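Local structure of Lmo0488 protein (Listeria monocytogenes serovar 1/2a, 5TED) at residues K44-D49 and D56-S61; E78-V83 and M154-S159. The protein probably binds DNA as a LysR-type transcriptional regulator that activates protocatechuate biosynthesis genes in response to shikimate, which occupies the effector-binding domain described here. One frame throughout, in Å; residues are numbered along the deposited sequence.

Contact 1 (K44-D49 and D56-S61). With SKM ((3R,4S,5R)-3,4,5-trihydroxycyclohex-1-ene-1-carboxylic acid), chain D.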
loop_
_atom_site.group_PDB
_atom_site.type_symbol
_atom_site.label_atom_id
_atom_site.label_comp_id
_atom_site.label_asym_id
_atom_site.label_seq_id
_atom_site.Cartn_x
_atom_site.Cartn_y
_atom_site.Cartn_z
ATOM N N LYS A 44 11.486 5.062 -7.291
ATOM C CA LYS A 44 11.840 5.238 -8.694
ATOM C C LYS A 44 10.698 5.878 -9.491
ATOM O O LYS A 44 10.953 6.651 -10.419
ATOM C CB LYS A 44 12.277 3.895 -9.279
ATOM C CG LYS A 44 13.637 3.409 -8.715
ATOM C CD LYS A 44 14.761 4.440 -8.947
ATOM C CE LYS A 44 16.149 3.943 -8.501
ATOM N NZ LYS A 44 16.426 4.032 -7.024
ATOM N N SER A 45 9.441 5.643 -9.102
ATOM C CA SER A 45 8.338 6.375 -9.723
ATOM C C SER A 45 8.232 7.807 -9.195
ATOM O O SER A 45 7.897 8.723 -9.955
ATOM C CB SER A 45 7.027 5.616 -9.515
ATOM O OG SER A 45 6.265 6.162 -8.457
ATOM N N ILE A 46 8.545 8.021 -7.913
ATOM C CA ILE A 46 8.368 9.328 -7.278
ATOM C C ILE A 46 9.279 10.375 -7.907
ATOM O O ILE A 46 8.893 11.542 -8.061
ATOM C CB ILE A 46 8.604 9.204 -5.758
ATOM C CG1 ILE A 46 7.373 8.562 -5.095
ATOM C CG2 ILE A 46 8.981 10.561 -5.138
ATOM C CD1 ILE A 46 7.598 8.126 -3.642
ATOM N N ILE A 47 10.506 9.989 -8.258
ATOM C CA ILE A 47 11.464 10.963 -8.789
ATOM C C ILE A 47 10.947 11.653 -10.047
ATOM O O ILE A 47 10.998 12.895 -10.110
ATOM C CB ILE A 47 12.826 10.289 -9.025
ATOM C CG1 ILE A 47 13.449 9.824 -7.708
ATOM C CG2 ILE A 47 13.746 11.223 -9.801
ATOM C CD1 ILE A 47 13.810 10.945 -6.754
ATOM N N PRO A 48 10.483 10.937 -11.083
ATOM C CA PRO A 48 9.932 11.637 -12.259
ATOM C C PRO A 48 8.781 12.566 -11.920
ATOM O O PRO A 48 8.626 13.606 -12.573
ATOM C CB PRO A 48 9.474 10.487 -13.172
ATOM C CG PRO A 48 10.241 9.295 -12.727
ATOM C CD PRO A 48 10.510 9.474 -11.263
ATOM N N ASP A 49 7.939 12.204 -10.943
ATOM C CA ASP A 49 6.805 13.058 -10.602
ATOM C C ASP A 49 7.225 14.297 -9.830
ATOM O O ASP A 49 6.458 15.269 -9.771
ATOM C CB ASP A 49 5.754 12.279 -9.817
ATOM C CG ASP A 49 4.939 11.361 -10.704
ATOM O OD1 ASP A 49 4.974 11.567 -11.928
ATOM O OD2 ASP A 49 4.231 10.472 -10.188
ATOM N N ASP A 56 4.918 18.778 -5.322
ATOM C CA ASP A 56 5.707 19.916 -4.852
ATOM C C ASP A 56 6.904 19.451 -4.025
ATOM O O ASP A 56 7.980 20.060 -4.067
ATOM C CB ASP A 56 4.834 20.856 -4.022
ATOM C CG ASP A 56 3.680 21.426 -4.819
ATOM O OD1 ASP A 56 3.956 22.063 -5.862
ATOM O OD2 ASP A 56 2.507 21.230 -4.410
ATOM N N LEU A 57 6.715 18.382 -3.256
ATOM C CA LEU A 57 7.729 17.835 -2.363
ATOM C C LEU A 57 7.555 16.327 -2.328
ATOM O O LEU A 57 6.448 15.820 -2.525
ATOM C CB LEU A 57 7.598 18.368 -0.928
ATOM C CG LEU A 57 7.634 19.882 -0.687
ATOM C CD1 LEU A 57 7.217 20.238 0.736
ATOM C CD2 LEU A 57 9.019 20.429 -0.996
ATOM N N ALA A 58 8.636 15.612 -2.021
ATOM C CA ALA A 58 8.540 14.168 -1.891
ATOM C C ALA A 58 9.316 13.712 -0.665
ATOM O O ALA A 58 10.236 14.385 -0.201
ATOM C CB ALA A 58 9.057 13.448 -3.138
ATOM N N ILE A 59 8.905 12.571 -0.130
ATOM C CA ILE A 59 9.614 11.884 0.936
ATOM C C ILE A 59 9.977 10.504 0.406
ATOM O O ILE A 59 9.079 9.693 0.123
ATOM C CB ILE A 59 8.759 11.772 2.210
ATOM C CG1 ILE A 59 8.367 13.178 2.715
ATOM C CG2 ILE A 59 9.518 10.948 3.268
ATOM C CD1 ILE A 59 7.369 13.176 3.897
ATOM N N CYS A 60 11.275 10.231 0.269
ATOM C CA CYS A 60 11.675 9.005 -0.422
ATOM C C CYS A 60 13.136 8.670 -0.108
ATOM O O CYS A 60 13.784 9.316 0.725
ATOM C CB CYS A 60 11.442 9.138 -1.935
ATOM S SG CYS A 60 12.494 10.376 -2.712
ATOM N N SER A 61 13.647 7.631 -0.777
ATOM C CA SER A 61 15.034 7.209 -0.636
ATOM C C SER A 61 15.949 8.122 -1.441
ATOM O O SER A 61 15.549 8.713 -2.451
ATOM C CB SER A 61 15.230 5.765 -1.121
ATOM O OG SER A 61 14.476 4.842 -0.338
HETATM O O12 SKM D . 7.675 0.846 0.715
HETATM C C8 SKM D . 8.567 -0.060 0.072
HETATM C C6 SKM D . 8.663 0.195 -1.274
HETATM O O7 SKM D . 9.565 -0.709 -1.912
HETATM C C5 SKM D . 9.232 1.707 -1.621
HETATM C C4 SKM D . 10.469 2.030 -0.901
HETATM C C1 SKM D . 11.393 3.169 -1.360
HETATM O O2 SKM D . 11.302 3.586 -2.550
HETATM O O3 SKM D . 12.244 3.661 -0.558
HETATM C C10 SKM D . 10.822 1.218 0.435
HETATM C C9 SKM D . 10.083 0.050 0.803
HETATM O O11 SKM D . 9.905 0.063 2.164
#

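Contact 2 (E78-V83 and M154-S159)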
loop_
_atom_site.group_PDB
_atom_site.type_symbol
_atom_site.label_atom_id
_atom_site.label_comp_id
_atom_site.label_asym_id
_atom_site.label_seq_id
_atom_site.Cartn_x
_atom_site.Cartn_y
_atom_site.Cartn_z
ATOM N N GLU A 78 14.926 1.099 10.678
ATOM C CA GLU A 78 15.769 -0.039 11.006
ATOM C C GLU A 78 15.390 -1.199 10.089
ATOM O O GLU A 78 14.223 -1.599 10.044
ATOM C CB GLU A 78 15.592 -0.429 12.475
ATOM C CG GLU A 78 16.368 -1.670 12.896
ATOM C CD GLU A 78 15.899 -2.243 14.238
ATOM O OE1 GLU A 78 15.011 -1.630 14.885
ATOM O OE2 GLU A 78 16.420 -3.312 14.643
ATOM N N LEU A 79 16.367 -1.741 9.370
ATOM C CA LEU A 79 16.131 -2.950 8.595
ATOM C C LEU A 79 16.152 -4.176 9.505
ATOM O O LEU A 79 17.015 -4.300 10.375
ATOM C CB LEU A 79 17.182 -3.087 7.499
ATOM C CG LEU A 79 17.019 -2.094 6.352
ATOM C CD1 LEU A 79 18.003 -2.447 5.229
ATOM C CD2 LEU A 79 15.564 -2.082 5.881
ATOM N N VAL A 80 15.175 -5.071 9.310
ATOM C CA VAL A 80 15.059 -6.307 10.070
ATOM C C VAL A 80 14.843 -7.456 9.094
ATOM O O VAL A 80 14.485 -7.253 7.935
ATOM C CB VAL A 80 13.900 -6.270 11.092
ATOM C CG1 VAL A 80 14.217 -5.342 12.233
ATOM C CG2 VAL A 80 12.571 -5.864 10.401
ATOM N N VAL A 81 15.033 -8.675 9.586
ATOM C CA VAL A 81 14.662 -9.873 8.841
ATOM C C VAL A 81 13.372 -10.420 9.442
ATOM O O VAL A 81 13.244 -10.520 10.674
ATOM C CB VAL A 81 15.796 -10.917 8.853
ATOM C CG1 VAL A 81 15.295 -12.250 8.321
ATOM C CG2 VAL A 81 16.975 -10.433 8.000
ATOM N N VAL A 82 12.403 -10.743 8.574
ATOM C CA VAL A 82 11.073 -11.185 8.975
ATOM C C VAL A 82 10.846 -12.590 8.425
ATOM O O VAL A 82 11.078 -12.850 7.240
ATOM C CB VAL A 82 9.982 -10.211 8.487
ATOM C CG1 VAL A 82 8.650 -10.574 9.081
ATOM C CG2 VAL A 82 10.366 -8.773 8.838
ATOM N N VAL A 83 10.396 -13.497 9.289
ATOM C CA VAL A 83 10.240 -14.897 8.938
ATOM C C VAL A 83 8.921 -15.375 9.509
ATOM O O VAL A 83 8.405 -14.796 10.469
ATOM C CB VAL A 83 11.422 -15.760 9.465
ATOM C CG1 VAL A 83 12.754 -15.194 8.978
ATOM C CG2 VAL A 83 11.411 -15.837 10.990
ATOM N N MET A 154 13.281 -6.054 5.489
ATOM C CA MET A 154 12.379 -4.932 5.246
ATOM C C MET A 154 12.474 -3.973 6.423
ATOM O O MET A 154 13.051 -4.311 7.458
ATOM C CB MET A 154 10.931 -5.409 5.043
ATOM C CG MET A 154 10.325 -6.094 6.244
ATOM S SD MET A 154 8.753 -6.945 5.903
ATOM C CE MET A 154 7.754 -5.587 5.282
ATOM N N PRO A 155 11.906 -2.772 6.299
ATOM C CA PRO A 155 11.913 -1.839 7.433
ATOM C C PRO A 155 11.073 -2.372 8.579
ATOM O O PRO A 155 10.011 -2.962 8.372
ATOM C CB PRO A 155 11.294 -0.552 6.859
ATOM C CG PRO A 155 11.176 -0.742 5.410
ATOM C CD PRO A 155 11.181 -2.232 5.139
ATOM N N LYS A 156 11.524 -2.112 9.803
ATOM C CA LYS A 156 10.700 -2.429 10.958
ATOM C C LYS A 156 9.552 -1.425 11.021
ATOM O O LYS A 156 9.781 -0.222 11.145
ATOM C CB LYS A 156 11.539 -2.405 12.230
ATOM C CG LYS A 156 10.795 -2.971 13.433
ATOM C CD LYS A 156 11.481 -2.608 14.745
ATOM C CE LYS A 156 11.414 -3.765 15.724
ATOM N NZ LYS A 156 11.841 -3.381 17.101
ATOM N N ILE A 157 8.321 -1.906 10.844
ATOM C CA ILE A 157 7.134 -1.064 10.824
ATOM C C ILE A 157 6.101 -1.674 11.758
ATOM O O ILE A 157 6.135 -2.869 12.071
ATOM C CB ILE A 157 6.560 -0.887 9.402
ATOM C CG1 ILE A 157 6.227 -2.238 8.768
ATOM C CG2 ILE A 157 7.549 -0.131 8.522
ATOM C CD1 ILE A 157 5.589 -2.116 7.392
ATOM N N SER A 158 5.173 -0.820 12.212
ATOM C CA SER A 158 4.281 -1.197 13.307
ATOM C C SER A 158 3.388 -2.378 12.947
ATOM O O SER A 158 2.953 -3.112 13.842
ATOM C CB SER A 158 3.429 0.010 13.739
ATOM O OG SER A 158 2.604 0.457 12.680
ATOM N N SER A 159 3.078 -2.561 11.658
ATOM C CA SER A 159 2.164 -3.622 11.243
ATOM C C SER A 159 2.748 -5.025 11.415
ATOM O O SER A 159 1.985 -5.996 11.467
ATOM C CB SER A 159 1.772 -3.411 9.785
ATOM O OG SER A 159 2.918 -3.451 8.946
HETATM O O HOH W 1 12.312 1.424 11.470
#

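Contact 1 (K44-D49 and D56-S61)
The flat carboxylate of shikimate meets this contact at one of its two oxygens. Ser61 OG donates a short hydrogen bond to O3 of the ligand, 2.5 Å from OG to O3. The C1-O3...OG angle is about 145°, so the hydroxyl comes from beyond O3 rather than over the carboxylate. Ser61 chi1 is -63°, which sets OG anti to the carbonyl carbon and turns it to the ligand.

The protein part of the contact has no aromatic ring. Helix 44-49 lies over strand 57-60, its axis 9.1 Å away and running nearly antiparallel at 164°. Ile46 points at the strand. Ile46 CG2, anti to the backbone N, touches Ala58 CB at 3.5 Å. Ile46 CG2 also lies 4.3 Å from Cys60 SG. Cys60 SG stands up between Ile46 and Ile47. Ile47 folds back at its second torsion and brings its CD1 to 4.3 Å from Cys60 SG. Ile10 of strand 4-10 touches both Ile46 and Cys60. Strands 35-41 and 57-60 flank strand 4-10 in parallel, and helix 43-51 is the connection of this beta-alpha-beta crossover.

Across the segments the chemistry is apolar, and polarity gathers at the ligand end. Ser61 OG also bonds Arg177 NH1 and Ser61 N bonds Thr43 OG1, and since Arg177 and Thr43 bond shikimate too, Ser61 is held between two other ligand-binding residues. The nearby guanidinium would probably stabilise the ionised carboxylate.

Contact 2 (E78-V83 and M154-S159)
Met154 chi1 (63°) tucks CG over its own backbone, flanked by N and C. From there Met154 CG meets Val82 CG2 at 3.7 Å, and the two side chains meet at a slant. Val80 chi1 (-71°) places CG2 against Met154 O, 3.4 Å away. Glu78 and Lys156 both hold CG anti to the backbone N and run side by side. Glu78 OE1 lies 3.7 Å from Lys156 CD, while the charges stay beyond salt-bridge distance.

The backbones pair as antiparallel strands. Val80 and Met154 form the hydrogen-bonded pair. Val80 N gives a nearly straight bond to Met154 O (2.9 Å, 171°), and Met154 N returns one to Val80 O. Leu79 and Pro155 form the next, non-hydrogen-bonded pair. Lys156 N then bonds Glu78 O at 2.8 Å, which carries the pairing past the proline. A water closes this end, accepting from Glu78 N and donating to Lys156 O.

Pro155 touches bound shikimate and packs on Asp138, another pocket residue. Leu79 packs on helix 115-124. This is a short antiparallel ladder in the sheet of the LysR effector-binding domain, a periplasmic-binding-protein-like fold, ending at the effector pocket.

Both segments of contact 1 precede those of contact 2 in the chain, and strand 57-60 is followed directly by strand 69-84. Their centres are about 22 Å apart, with the middle of the chain between them, and their nearest atoms stay about 9 Å from each other. One mixed sheet takes in strands from both. Strand 177-184 joins them, pairing with 57-60 and with 69-84. The two contacts belong to the two lobes expected of this fold, and the long strand 69-84 runs from one lobe to the other. Each supplies a pocket residue, Ser61 from contact 1 and Pro155 from contact 2. Shikimate sits between the lobes, consistent with effector binding influencing their relative placement.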